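Local coordinates for acyl-coenzyme A oxidase 3 (Yarrowia lipolytica, PDB 5YS9), which oxidises acyl-CoA substrates of different chain lengths to (2E)-enoyl-CoA with FAD and molecular oxygen, releasing hydrogen peroxide in peroxisomal fatty acid beta-oxidation, at residues A[352-357]-A[427-432]; A[332-337]-A[346-351]; A[324-329]-A[649-654]. All coordinates share one frame; numbering follows the deposited sequence.

Overall arrangement
Contacts 1 and 2 both build on helix 349-385 and grip one FAD, contact 2 at the adenine and contact 1 at the ribose and a phosphate; their centres are about 13 Å apart. The second subunit reaches both and completes the site, so this FAD lies where two chains meet. Contact 3 joins helix 300-330 to the loop 649-654. Its centre is about 13 Å from that of contact 1 and 16 Å from that of contact 2, and the side chain of Arg-326 is about 13 Å from a bound FAD. Leu-325 packs on Leu-355 and Leu-356, and Ala-328 on His-351, tying contact 3 to the cofactor-binding helix.

Contact 1 (A[352-357]-A[427-432]); sequences QRRLLP and RQACGG. With FAD (flavin-adenine dinucleotide), chain D.
Arg-354 leaves its helix with CG anti to the carbonyl carbon (chi1 -63°), then bends at chi2 (-134°) and again at chi3, which carries its guanidinium alongside the backbone of Gln-428 and Ala-429. NH2 of Arg-354 comes 3.6 Å from N of Ala-429, while NH1 donates to FAD O3B at 2.6 Å, with an N-H...O angle of 156°. That ribose hydroxyl in turn donates to O of Gln-428 at 2.8 Å, so O3B bridges the two segments. FAD O2B also sits at the guanidinium edge. The next residue, Leu-355, lays CD2 3.7 Å from CB of Ala-429, an apolar patch beside the polar one.

Farther along, Gly-432 N donates to FAD O1P at 3.0 Å. Here the lack of side chains matters: a CB on Gly-431 would run into O3P, and one on Gly-432 into O3'.

The side chain of Gln-428 points elsewhere, its OE1 bonded to Trp-417 of the second subunit. The contact thus joins the first turns of helix 349-385 to the closing part of helix 391-428 and the type I beta turn there, Gln-428 to Gly-431, with helix 300-330 touching both Leu-355 and Cys-430.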
loop_
_atom_site.group_PDB
_atom_site.type_symbol
_atom_site.label_atom_id
_atom_site.label_comp_id
_atom_site.label_asym_id
_atom_site.label_seq_id
_atom_site.Cartn_x
_atom_site.Cartn_y
_atom_site.Cartn_z
ATOM N N GLN A 352 -17.876 2.209 9.806
ATOM C CA GLN A 352 -17.819 3.635 10.141
ATOM C C GLN A 352 -16.445 4.021 10.664
ATOM O O GLN A 352 -15.888 5.003 10.196
ATOM C CB GLN A 352 -18.911 4.024 11.159
ATOM C CG GLN A 352 -20.352 3.929 10.598
ATOM C CD GLN A 352 -21.427 4.195 11.633
ATOM O OE1 GLN A 352 -21.117 4.608 12.756
ATOM N NE2 GLN A 352 -22.704 3.987 11.254
ATOM N N ARG A 353 -15.876 3.212 11.543
ATOM C CA ARG A 353 -14.526 3.406 12.062
ATOM C C ARG A 353 -13.440 3.323 11.003
ATOM O O ARG A 353 -12.438 3.996 11.087
ATOM C CB ARG A 353 -14.226 2.420 13.179
ATOM C CG ARG A 353 -14.766 2.832 14.522
ATOM C CD ARG A 353 -14.606 1.715 15.517
ATOM N NE ARG A 353 -14.823 2.163 16.874
ATOM C CZ ARG A 353 -13.903 2.748 17.616
ATOM N NH1 ARG A 353 -12.698 2.952 17.137
ATOM N NH2 ARG A 353 -14.193 3.116 18.838
ATOM N N ARG A 354 -13.612 2.437 10.043
ATOM C CA ARG A 354 -12.681 2.344 8.936
ATOM C C ARG A 354 -12.630 3.587 8.068
ATOM O O ARG A 354 -11.569 3.981 7.644
ATOM C CB ARG A 354 -13.019 1.156 8.052
ATOM C CG ARG A 354 -12.918 -0.186 8.727
ATOM C CD ARG A 354 -12.172 -1.154 7.841
ATOM N NE ARG A 354 -13.064 -2.109 7.222
ATOM C CZ ARG A 354 -12.962 -2.531 5.976
ATOM N NH1 ARG A 354 -13.830 -3.398 5.517
ATOM N NH2 ARG A 354 -11.995 -2.092 5.203
ATOM N N LEU A 355 -13.776 4.175 7.768
ATOM C CA LEU A 355 -13.823 5.252 6.800
ATOM C C LEU A 355 -14.050 6.651 7.325
ATOM O O LEU A 355 -13.496 7.599 6.813
ATOM C CB LEU A 355 -14.871 4.954 5.736
ATOM C CG LEU A 355 -14.744 3.676 4.922
ATOM C CD1 LEU A 355 -15.898 3.579 3.953
ATOM C CD2 LEU A 355 -13.418 3.623 4.194
ATOM N N LEU A 356 -14.882 6.800 8.337
ATOM C CA LEU A 356 -15.268 8.174 8.744
ATOM C C LEU A 356 -14.108 9.024 9.326
ATOM O O LEU A 356 -14.058 10.223 9.065
ATOM C CB LEU A 356 -16.477 8.166 9.660
ATOM C CG LEU A 356 -17.731 7.582 9.011
ATOM C CD1 LEU A 356 -18.883 7.607 10.011
ATOM C CD2 LEU A 356 -18.155 8.270 7.721
ATOM N N PRO A 357 -13.162 8.392 10.065
ATOM C CA PRO A 357 -11.983 9.116 10.552
ATOM C C PRO A 357 -11.105 9.617 9.412
ATOM O O PRO A 357 -10.531 10.713 9.499
ATOM C CB PRO A 357 -11.249 8.078 11.391
ATOM C CG PRO A 357 -12.312 7.158 11.856
ATOM C CD PRO A 357 -13.263 7.061 10.692
ATOM N N ARG A 427 -9.845 1.191 -0.825
ATOM C CA ARG A 427 -9.934 0.063 -1.717
ATOM C C ARG A 427 -10.420 -1.177 -0.995
ATOM O O ARG A 427 -11.282 -1.874 -1.484
ATOM C CB ARG A 427 -8.591 -0.201 -2.394
ATOM C CG ARG A 427 -8.470 -1.571 -3.037
ATOM C CD ARG A 427 -7.084 -1.850 -3.565
ATOM N NE ARG A 427 -6.083 -2.097 -2.539
ATOM C CZ ARG A 427 -6.108 -3.096 -1.676
ATOM N NH1 ARG A 427 -5.149 -3.227 -0.794
ATOM N NH2 ARG A 427 -7.084 -3.963 -1.687
ATOM N N GLN A 428 -9.882 -1.434 0.181
ATOM C CA GLN A 428 -10.261 -2.617 0.922
ATOM C C GLN A 428 -11.715 -2.546 1.320
ATOM O O GLN A 428 -12.428 -3.525 1.278
ATOM C CB GLN A 428 -9.367 -2.801 2.131
ATOM C CG GLN A 428 -8.099 -3.550 1.809
ATOM C CD GLN A 428 -7.070 -3.447 2.896
ATOM O OE1 GLN A 428 -6.923 -4.342 3.707
ATOM N NE2 GLN A 428 -6.356 -2.358 2.916
ATOM N N ALA A 429 -12.137 -1.355 1.699
ATOM C CA ALA A 429 -13.533 -1.075 2.054
ATOM C C ALA A 429 -14.561 -1.354 0.954
ATOM O O ALA A 429 -15.737 -1.426 1.252
ATOM C CB ALA A 429 -13.694 0.356 2.550
ATOM N N CYS A 430 -14.125 -1.464 -0.296
ATOM C CA CYS A 430 -15.001 -1.809 -1.405
ATOM C C CYS A 430 -14.822 -3.280 -1.798
ATOM O O CYS A 430 -15.224 -3.686 -2.918
ATOM C CB CYS A 430 -14.675 -0.909 -2.588
ATOM S SG CYS A 430 -14.996 0.807 -2.272
ATOM N N GLY A 431 -14.140 -4.061 -0.941
ATOM C CA GLY A 431 -14.036 -5.486 -1.165
ATOM C C GLY A 431 -13.341 -5.818 -2.452
ATOM O O GLY A 431 -12.547 -5.056 -2.882
ATOM N N GLY A 432 -13.660 -6.952 -3.058
ATOM C CA GLY A 432 -13.134 -7.325 -4.366
ATOM C C GLY A 432 -13.376 -6.330 -5.500
ATOM O O GLY A 432 -12.528 -6.178 -6.399
HETATM P PA FAD D . -18.208 -7.711 0.712
HETATM O O1A FAD D . -18.337 -9.067 1.294
HETATM O O2A FAD D . -19.405 -6.902 0.398
HETATM O O5B FAD D . -17.331 -6.770 1.622
HETATM C C5B FAD D . -17.062 -5.472 1.115
HETATM C C4B FAD D . -16.549 -4.616 2.241
HETATM O O4B FAD D . -17.555 -4.528 3.240
HETATM C C3B FAD D . -15.361 -5.308 2.859
HETATM O O3B FAD D . -14.334 -4.371 3.117
HETATM C C2B FAD D . -15.859 -5.820 4.174
HETATM O O2B FAD D . -14.821 -5.748 5.144
HETATM C C1B FAD D . -17.029 -4.918 4.493
HETATM N N9A FAD D . -17.979 -5.772 5.206
HETATM C C8A FAD D . -18.741 -6.720 4.654
HETATM N N7A FAD D . -19.473 -7.337 5.599
HETATM C C5A FAD D . -19.169 -6.791 6.781
HETATM C C6A FAD D . -19.575 -6.981 8.184
HETATM N N6A FAD D . -20.488 -7.903 8.538
HETATM N N1A FAD D . -19.004 -6.194 9.103
HETATM C C2A FAD D . -18.098 -5.270 8.771
HETATM N N3A FAD D . -17.678 -5.042 7.526
HETATM C C4A FAD D . -18.172 -5.762 6.512
HETATM N N1 FAD D . -14.735 -15.590 -6.396
HETATM C C2 FAD D . -14.969 -16.807 -6.906
HETATM O O2 FAD D . -15.965 -17.413 -6.533
HETATM N N3 FAD D . -14.166 -17.395 -7.782
HETATM C C4 FAD D . -13.074 -16.812 -8.222
HETATM O O4 FAD D . -12.360 -17.381 -9.034
HETATM C C4X FAD D . -12.738 -15.477 -7.724
HETATM N N5 FAD D . -11.643 -14.834 -8.130
HETATM C C5X FAD D . -11.366 -13.612 -7.669
HETATM C C6 FAD D . -10.237 -12.974 -8.132
HETATM C C7 FAD D . -9.931 -11.718 -7.676
HETATM C C7M FAD D . -8.697 -11.034 -8.170
HETATM C C8 FAD D . -10.821 -11.059 -6.699
HETATM C C8M FAD D . -10.496 -9.692 -6.195
HETATM C C9 FAD D . -11.946 -11.698 -6.233
HETATM C C9A FAD D . -12.259 -12.956 -6.690
HETATM N N10 FAD D . -13.405 -13.621 -6.230
HETATM C C10 FAD D . -13.663 -14.883 -6.753
HETATM C "C1'" FAD D . -14.338 -13.023 -5.273
HETATM C "C2'" FAD D . -13.771 -12.796 -3.870
HETATM O "O2'" FAD D . -13.805 -14.006 -3.124
HETATM C "C3'" FAD D . -14.562 -11.708 -3.143
HETATM O "O3'" FAD D . -14.080 -10.458 -3.591
HETATM C "C4'" FAD D . -14.438 -11.715 -1.628
HETATM O "O4'" FAD D . -14.438 -13.061 -1.179
HETATM C "C5'" FAD D . -15.618 -11.047 -0.939
HETATM O "O5'" FAD D . -15.599 -9.628 -0.945
HETATM P P FAD D . -16.842 -8.821 -1.529
HETATM O O1P FAD D . -16.433 -8.098 -2.754
HETATM O O2P FAD D . -17.987 -9.751 -1.600
HETATM O O3P FAD D . -17.157 -7.668 -0.488
#

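Contact 2 (A[332-337]-A[346-351]); sequences RQFGTT and IDYPYH. With FAD (flavin-adenine dinucleotide), chain D.
Tyr-348 and the backbone of Gln-333 meet through one short hydrogen bond: OH of Tyr-348 donates to O of Gln-333 at 2.7 Å. The carbonyl oxygen lies at the edge of the phenol ring, near its plane, and the hydroxyl lies in the carbonyl plane, with a C=O...O angle of 148°. CB of Phe-334 packs against the same hydroxyl at 3.3 Å, and O of Phe-334 is close by. With CG anti to the carbonyl carbon (chi1 -67°), the Tyr-348 ring reaches from just before helix 349-385 across to the loop.

The tight side is the one turned to the cofactor. FAD N1A lies over one face of the Tyr-348 ring, whose CE2 comes 3.5 Å from C6A. Phe-334 offers its ring edge, CD2 being 3.5 Å from FAD N7A. Gln-333, bent at chi2, sends its amide toward the phosphates; NE2 bonds back to O of Arg-332 at 2.9 Å, and OE1 accepts from backbone N of Gly-168 and Asn-170 of the second subunit.

Beyond Phe-334 the contact loosens. Gly-335 barely touches the other segment, Thr-336 is exposed, and Thr-337 is poorly ordered.

A leucine in place of Tyr-348 would probably leave O of Gln-333 without this donor and the adenine without its flat aromatic cover, with one tie of the loop to the helix gone.

These two segments thus appear to hold the adenine mainly by aromatic surface, with no hydrogen bond from them to its ring, while the phenol hydroxyl supplies the one hydrogen bond between them. Since Gln-333 is bonded to the second subunit, this part of the pocket is probably shaped in part by the dimer.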
loop_
_atom_site.group_PDB
_atom_site.type_symbol
_atom_site.label_atom_id
_atom_site.label_comp_id
_atom_site.label_asym_id
_atom_site.label_seq_id
_atom_site.Cartn_x
_atom_site.Cartn_y
_atom_site.Cartn_z
ATOM N N ARG A 332 -25.021 -3.749 0.605
ATOM C CA ARG A 332 -25.565 -4.523 1.689
ATOM C C ARG A 332 -24.865 -5.861 1.749
ATOM O O ARG A 332 -24.782 -6.553 0.763
ATOM C CB ARG A 332 -27.055 -4.755 1.476
ATOM C CG ARG A 332 -27.943 -3.546 1.645
ATOM C CD ARG A 332 -29.403 -3.952 1.547
ATOM N NE ARG A 332 -30.318 -2.815 1.514
ATOM C CZ ARG A 332 -30.922 -2.314 2.579
ATOM N NH1 ARG A 332 -30.711 -2.835 3.767
ATOM N NH2 ARG A 332 -31.731 -1.289 2.450
ATOM N N GLN A 333 -24.315 -6.194 2.902
ATOM C CA GLN A 333 -23.840 -7.534 3.158
ATOM C C GLN A 333 -24.148 -7.979 4.581
ATOM O O GLN A 333 -23.752 -7.339 5.530
ATOM C CB GLN A 333 -22.349 -7.636 2.854
ATOM C CG GLN A 333 -21.893 -9.034 2.510
ATOM C CD GLN A 333 -22.067 -9.392 1.055
ATOM O OE1 GLN A 333 -21.449 -10.320 0.571
ATOM N NE2 GLN A 333 -22.899 -8.658 0.358
ATOM N N PHE A 334 -24.874 -9.075 4.715
ATOM C CA PHE A 334 -25.127 -9.722 5.996
ATOM C C PHE A 334 -26.318 -9.087 6.688
ATOM O O PHE A 334 -26.564 -7.902 6.550
ATOM C CB PHE A 334 -23.909 -9.659 6.907
ATOM C CG PHE A 334 -22.816 -10.589 6.516
ATOM C CD1 PHE A 334 -22.979 -11.943 6.622
ATOM C CD2 PHE A 334 -21.623 -10.103 6.037
ATOM C CE1 PHE A 334 -21.975 -12.801 6.255
ATOM C CE2 PHE A 334 -20.616 -10.954 5.667
ATOM C CZ PHE A 334 -20.792 -12.308 5.777
ATOM N N GLY A 335 -27.034 -9.872 7.471
ATOM C CA GLY A 335 -28.081 -9.344 8.314
ATOM C C GLY A 335 -28.385 -10.299 9.438
ATOM O O GLY A 335 -28.178 -11.487 9.296
ATOM N N THR A 336 -28.929 -9.802 10.535
ATOM C CA THR A 336 -29.388 -10.687 11.581
ATOM C C THR A 336 -30.789 -10.293 11.987
ATOM O O THR A 336 -31.021 -9.789 13.076
ATOM C CB THR A 336 -28.469 -10.637 12.799
ATOM O OG1 THR A 336 -28.454 -9.308 13.307
ATOM C CG2 THR A 336 -27.075 -11.034 12.411
ATOM N N THR A 337 -31.715 -10.499 11.065
ATOM C CA THR A 337 -33.127 -10.448 11.354
ATOM C C THR A 337 -33.863 -11.290 10.338
ATOM O O THR A 337 -33.561 -11.232 9.149
ATOM C CB THR A 337 -33.638 -9.016 11.318
ATOM O OG1 THR A 337 -32.677 -8.166 11.952
ATOM C CG2 THR A 337 -34.941 -8.923 12.049
ATOM N N ILE A 346 -22.394 0.764 5.574
ATOM C CA ILE A 346 -22.249 2.060 6.186
ATOM C C ILE A 346 -22.875 2.026 7.569
ATOM O O ILE A 346 -22.425 2.706 8.466
ATOM C CB ILE A 346 -22.899 3.166 5.343
ATOM C CG1 ILE A 346 -22.466 4.535 5.829
ATOM C CG2 ILE A 346 -24.409 3.076 5.402
ATOM C CD1 ILE A 346 -20.975 4.737 5.861
ATOM N N ASP A 347 -23.949 1.273 7.716
ATOM C CA ASP A 347 -24.612 1.093 9.001
ATOM C C ASP A 347 -23.839 0.341 10.088
ATOM O O ASP A 347 -24.119 0.507 11.250
ATOM C CB ASP A 347 -26.016 0.550 8.818
ATOM C CG ASP A 347 -26.957 1.587 8.314
ATOM O OD1 ASP A 347 -26.785 2.747 8.703
ATOM O OD2 ASP A 347 -27.853 1.251 7.524
ATOM N N TYR A 348 -22.912 -0.522 9.710
ATOM C CA TYR A 348 -22.036 -1.172 10.677
ATOM C C TYR A 348 -21.101 -0.198 11.369
ATOM O O TYR A 348 -20.498 0.634 10.734
ATOM C CB TYR A 348 -21.184 -2.237 10.003
ATOM C CG TYR A 348 -21.956 -3.412 9.496
ATOM C CD1 TYR A 348 -22.918 -4.011 10.270
ATOM C CD2 TYR A 348 -21.724 -3.917 8.239
ATOM C CE1 TYR A 348 -23.627 -5.085 9.807
ATOM C CE2 TYR A 348 -22.428 -4.991 7.768
ATOM C CZ TYR A 348 -23.378 -5.568 8.559
ATOM O OH TYR A 348 -24.081 -6.638 8.094
ATOM N N PRO A 349 -20.947 -0.333 12.674
ATOM C CA PRO A 349 -20.016 0.551 13.390
ATOM C C PRO A 349 -18.527 0.326 13.082
ATOM O O PRO A 349 -17.731 1.281 13.192
ATOM C CB PRO A 349 -20.307 0.233 14.875
ATOM C CG PRO A 349 -21.726 -0.268 14.881
ATOM C CD PRO A 349 -21.911 -1.001 13.576
ATOM N N TYR A 350 -18.137 -0.899 12.778
ATOM C CA TYR A 350 -16.769 -1.104 12.364
ATOM C C TYR A 350 -16.444 -0.454 11.041
ATOM O O TYR A 350 -15.366 0.069 10.856
ATOM C CB TYR A 350 -16.297 -2.554 12.390
ATOM C CG TYR A 350 -14.800 -2.556 12.416
ATOM C CD1 TYR A 350 -14.126 -1.946 13.449
ATOM C CD2 TYR A 350 -14.059 -3.075 11.380
ATOM C CE1 TYR A 350 -12.756 -1.897 13.482
ATOM C CE2 TYR A 350 -12.685 -3.027 11.405
ATOM C CZ TYR A 350 -12.044 -2.431 12.463
ATOM O OH TYR A 350 -10.683 -2.358 12.517
ATOM N N HIS A 351 -17.373 -0.508 10.107
ATOM C CA HIS A 351 -17.122 0.094 8.843
ATOM C C HIS A 351 -17.039 1.643 8.933
ATOM O O HIS A 351 -16.193 2.290 8.242
ATOM C CB HIS A 351 -18.153 -0.370 7.835
ATOM C CG HIS A 351 -17.679 -0.249 6.436
ATOM N ND1 HIS A 351 -16.803 -1.158 5.882
ATOM C CD2 HIS A 351 -17.914 0.693 5.496
ATOM C CE1 HIS A 351 -16.575 -0.807 4.633
ATOM N NE2 HIS A 351 -17.228 0.314 4.377
HETATM P PA FAD D . -18.208 -7.711 0.712
HETATM O O1A FAD D . -18.337 -9.067 1.294
HETATM O O2A FAD D . -19.405 -6.902 0.398
HETATM O O5B FAD D . -17.331 -6.770 1.622
HETATM C C5B FAD D . -17.062 -5.472 1.115
HETATM C C4B FAD D . -16.549 -4.616 2.241
HETATM O O4B FAD D . -17.555 -4.528 3.240
HETATM C C3B FAD D . -15.361 -5.308 2.859
HETATM O O3B FAD D . -14.334 -4.371 3.117
HETATM C C2B FAD D . -15.859 -5.820 4.174
HETATM O O2B FAD D . -14.821 -5.748 5.144
HETATM C C1B FAD D . -17.029 -4.918 4.493
HETATM N N9A FAD D . -17.979 -5.772 5.206
HETATM C C8A FAD D . -18.741 -6.720 4.654
HETATM N N7A FAD D . -19.473 -7.337 5.599
HETATM C C5A FAD D . -19.169 -6.791 6.781
HETATM C C6A FAD D . -19.575 -6.981 8.184
HETATM N N6A FAD D . -20.488 -7.903 8.538
HETATM N N1A FAD D . -19.004 -6.194 9.103
HETATM C C2A FAD D . -18.098 -5.270 8.771
HETATM N N3A FAD D . -17.678 -5.042 7.526
HETATM C C4A FAD D . -18.172 -5.762 6.512
HETATM N N1 FAD D . -14.735 -15.590 -6.396
HETATM C C2 FAD D . -14.969 -16.807 -6.906
HETATM O O2 FAD D . -15.965 -17.413 -6.533
HETATM N N3 FAD D . -14.166 -17.395 -7.782
HETATM C C4 FAD D . -13.074 -16.812 -8.222
HETATM O O4 FAD D . -12.360 -17.381 -9.034
HETATM C C4X FAD D . -12.738 -15.477 -7.724
HETATM N N5 FAD D . -11.643 -14.834 -8.130
HETATM C C5X FAD D . -11.366 -13.612 -7.669
HETATM C C6 FAD D . -10.237 -12.974 -8.132
HETATM C C7 FAD D . -9.931 -11.718 -7.676
HETATM C C7M FAD D . -8.697 -11.034 -8.170
HETATM C C8 FAD D . -10.821 -11.059 -6.699
HETATM C C8M FAD D . -10.496 -9.692 -6.195
HETATM C C9 FAD D . -11.946 -11.698 -6.233
HETATM C C9A FAD D . -12.259 -12.956 -6.690
HETATM N N10 FAD D . -13.405 -13.621 -6.230
HETATM C C10 FAD D . -13.663 -14.883 -6.753
HETATM C "C1'" FAD D . -14.338 -13.023 -5.273
HETATM C "C2'" FAD D . -13.771 -12.796 -3.870
HETATM O "O2'" FAD D . -13.805 -14.006 -3.124
HETATM C "C3'" FAD D . -14.562 -11.708 -3.143
HETATM O "O3'" FAD D . -14.080 -10.458 -3.591
HETATM C "C4'" FAD D . -14.438 -11.715 -1.628
HETATM O "O4'" FAD D . -14.438 -13.061 -1.179
HETATM C "C5'" FAD D . -15.618 -11.047 -0.939
HETATM O "O5'" FAD D . -15.599 -9.628 -0.945
HETATM P P FAD D . -16.842 -8.821 -1.529
HETATM O O1P FAD D . -16.433 -8.098 -2.754
HETATM O O2P FAD D . -17.987 -9.751 -1.600
HETATM O O3P FAD D . -17.157 -7.668 -0.488
#

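Contact 3 (A[324-329]-A[649-654]); sequences ALRYAC and GNYDGD
The Arg-326 guanidinium meets O of Gly-649 at its edge, near its plane, and comes obliquely upon the backbone at C of Asn-650 and CA of Tyr-651. Its plane and the ring of Tyr-651 stand 87° apart; NH2 of Arg-326 approaches CD1 of that ring obliquely at 3.9 Å. The tyrosine ring has its cation-pi partner in Arg-31, from helix 23-31.

One bond carries the contact. NH1 of Arg-326 donates to O of Gly-649 at 3.0 Å with an N-H...O angle of 151°, somewhat tilted from the carbonyl plane. The side chain is extended from CG to NE (chi2 174°), which lets it span from helix 300-330 to the loop and bring CD within 3.5 Å of O of Gly-649. NH1 also lies 3.3 Å from CA of Tyr-651, but the nearby N of Tyr-651 is a donor as well and bonds to Asp-641.

The loop keeps its own shape. A type I beta turn runs from Asn-650 to Gly-653, closed by N of Gly-653 to O of Asn-650 at 3.2 Å, and an Asx turn overlaps its end, with Asp-652 OD1 accepting from N of Asp-654 at 3.1 Å. Gly-653 has a positive phi that would jam a CB against the preceding carbonyl oxygen.

NH2 of Arg-326 forms a salt bridge with Asp-635. The charge of this buried arginine is probably balanced by that carboxylate, while NH1 is satisfied by the carbonyl of Gly-649, and together the two bonds link the C-alpha1 helix to both helix 630-635 and the loop leading into helix 655-666.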
loop_
_atom_site.group_PDB
_atom_site.type_symbol
_atom_site.label_atom_id
_atom_site.label_comp_id
_atom_site.label_asym_id
_atom_site.label_seq_id
_atom_site.Cartn_x
_atom_site.Cartn_y
_atom_site.Cartn_z
ATOM N N ALA A 324 -15.421 5.242 -1.712
ATOM C CA ALA A 324 -15.698 4.201 -0.672
ATOM C C ALA A 324 -16.963 4.454 0.092
ATOM O O ALA A 324 -17.680 3.499 0.371
ATOM C CB ALA A 324 -14.556 4.051 0.304
ATOM N N LEU A 325 -17.228 5.725 0.424
ATOM C CA LEU A 325 -18.412 6.104 1.222
ATOM C C LEU A 325 -19.738 5.960 0.477
ATOM O O LEU A 325 -20.731 5.504 1.050
ATOM C CB LEU A 325 -18.263 7.523 1.785
ATOM C CG LEU A 325 -17.319 7.569 2.996
ATOM C CD1 LEU A 325 -16.994 8.975 3.479
ATOM C CD2 LEU A 325 -17.865 6.740 4.156
ATOM N N ARG A 326 -19.756 6.359 -0.786
ATOM C CA ARG A 326 -20.943 6.174 -1.621
ATOM C C ARG A 326 -21.236 4.709 -1.829
ATOM O O ARG A 326 -22.391 4.286 -1.655
ATOM C CB ARG A 326 -20.800 6.865 -2.977
ATOM C CG ARG A 326 -20.993 8.356 -2.884
ATOM C CD ARG A 326 -20.698 9.005 -4.212
ATOM N NE ARG A 326 -20.702 10.444 -4.014
ATOM C CZ ARG A 326 -20.496 11.378 -4.947
ATOM N NH1 ARG A 326 -20.207 11.049 -6.196
ATOM N NH2 ARG A 326 -20.540 12.667 -4.583
ATOM N N TYR A 327 -20.205 3.931 -2.185
ATOM C CA TYR A 327 -20.333 2.468 -2.166
ATOM C C TYR A 327 -20.897 1.983 -0.850
ATOM O O TYR A 327 -21.874 1.256 -0.812
ATOM C CB TYR A 327 -18.996 1.766 -2.379
ATOM C CG TYR A 327 -19.113 0.272 -2.557
ATOM C CD1 TYR A 327 -19.813 -0.261 -3.623
ATOM C CD2 TYR A 327 -18.517 -0.589 -1.690
ATOM C CE1 TYR A 327 -19.961 -1.617 -3.784
ATOM C CE2 TYR A 327 -18.657 -1.951 -1.840
ATOM C CZ TYR A 327 -19.377 -2.467 -2.904
ATOM O OH TYR A 327 -19.480 -3.836 -3.094
ATOM N N ALA A 328 -20.304 2.410 0.246
ATOM C CA ALA A 328 -20.782 1.969 1.548
ATOM C C ALA A 328 -22.287 2.238 1.818
ATOM O O ALA A 328 -22.922 1.474 2.562
ATOM C CB ALA A 328 -19.924 2.611 2.615
ATOM N N CYS A 329 -22.830 3.322 1.257
ATOM C CA CYS A 329 -24.214 3.731 1.546
ATOM C C CYS A 329 -25.230 2.853 0.850
ATOM O O CYS A 329 -26.400 2.786 1.275
ATOM C CB CYS A 329 -24.456 5.200 1.191
ATOM S SG CYS A 329 -23.510 6.357 2.261
ATOM N N GLY A 649 -18.353 4.898 -7.636
ATOM C CA GLY A 649 -18.372 6.203 -7.008
ATOM C C GLY A 649 -19.166 7.334 -7.649
ATOM O O GLY A 649 -19.053 8.463 -7.224
ATOM N N ASN A 650 -19.939 7.054 -8.686
ATOM C CA ASN A 650 -20.719 8.109 -9.363
ATOM C C ASN A 650 -21.755 8.768 -8.448
ATOM O O ASN A 650 -22.239 8.144 -7.451
ATOM C CB ASN A 650 -21.394 7.595 -10.645
ATOM C CG ASN A 650 -20.393 7.235 -11.736
ATOM O OD1 ASN A 650 -19.248 7.705 -11.751
ATOM N ND2 ASN A 650 -20.828 6.374 -12.659
ATOM N N TYR A 651 -22.118 9.990 -8.787
ATOM C CA TYR A 651 -22.960 10.812 -7.952
ATOM C C TYR A 651 -24.329 10.196 -7.700
ATOM O O TYR A 651 -24.815 10.209 -6.588
ATOM C CB TYR A 651 -23.137 12.167 -8.628
ATOM C CG TYR A 651 -23.980 13.130 -7.857
ATOM C CD1 TYR A 651 -23.415 13.981 -6.942
ATOM C CD2 TYR A 651 -25.342 13.187 -8.039
ATOM C CE1 TYR A 651 -24.174 14.859 -6.228
ATOM C CE2 TYR A 651 -26.108 14.067 -7.322
ATOM C CZ TYR A 651 -25.511 14.900 -6.417
ATOM O OH TYR A 651 -26.256 15.784 -5.700
ATOM N N ASP A 652 -24.937 9.632 -8.734
ATOM C CA ASP A 652 -26.274 9.082 -8.614
ATOM C C ASP A 652 -26.388 7.808 -7.788
ATOM O O ASP A 652 -27.459 7.450 -7.350
ATOM C CB ASP A 652 -27.002 9.016 -9.960
ATOM C CG ASP A 652 -26.619 7.836 -10.793
ATOM O OD1 ASP A 652 -25.649 7.152 -10.490
ATOM O OD2 ASP A 652 -27.303 7.590 -11.778
ATOM N N GLY A 653 -25.274 7.134 -7.577
ATOM C CA GLY A 653 -25.267 5.973 -6.726
ATOM C C GLY A 653 -25.701 4.679 -7.353
ATOM O O GLY A 653 -25.905 3.716 -6.661
ATOM N N ASP A 654 -25.840 4.649 -8.664
ATOM C CA ASP A 654 -26.250 3.439 -9.347
ATOM C C ASP A 654 -25.049 2.533 -9.583
ATOM O O ASP A 654 -24.639 2.307 -10.692
ATOM C CB ASP A 654 -26.884 3.815 -10.673
ATOM C CG ASP A 654 -28.059 2.960 -11.021
ATOM O OD1 ASP A 654 -28.238 1.906 -10.416
ATOM O OD2 ASP A 654 -28.802 3.338 -11.928
#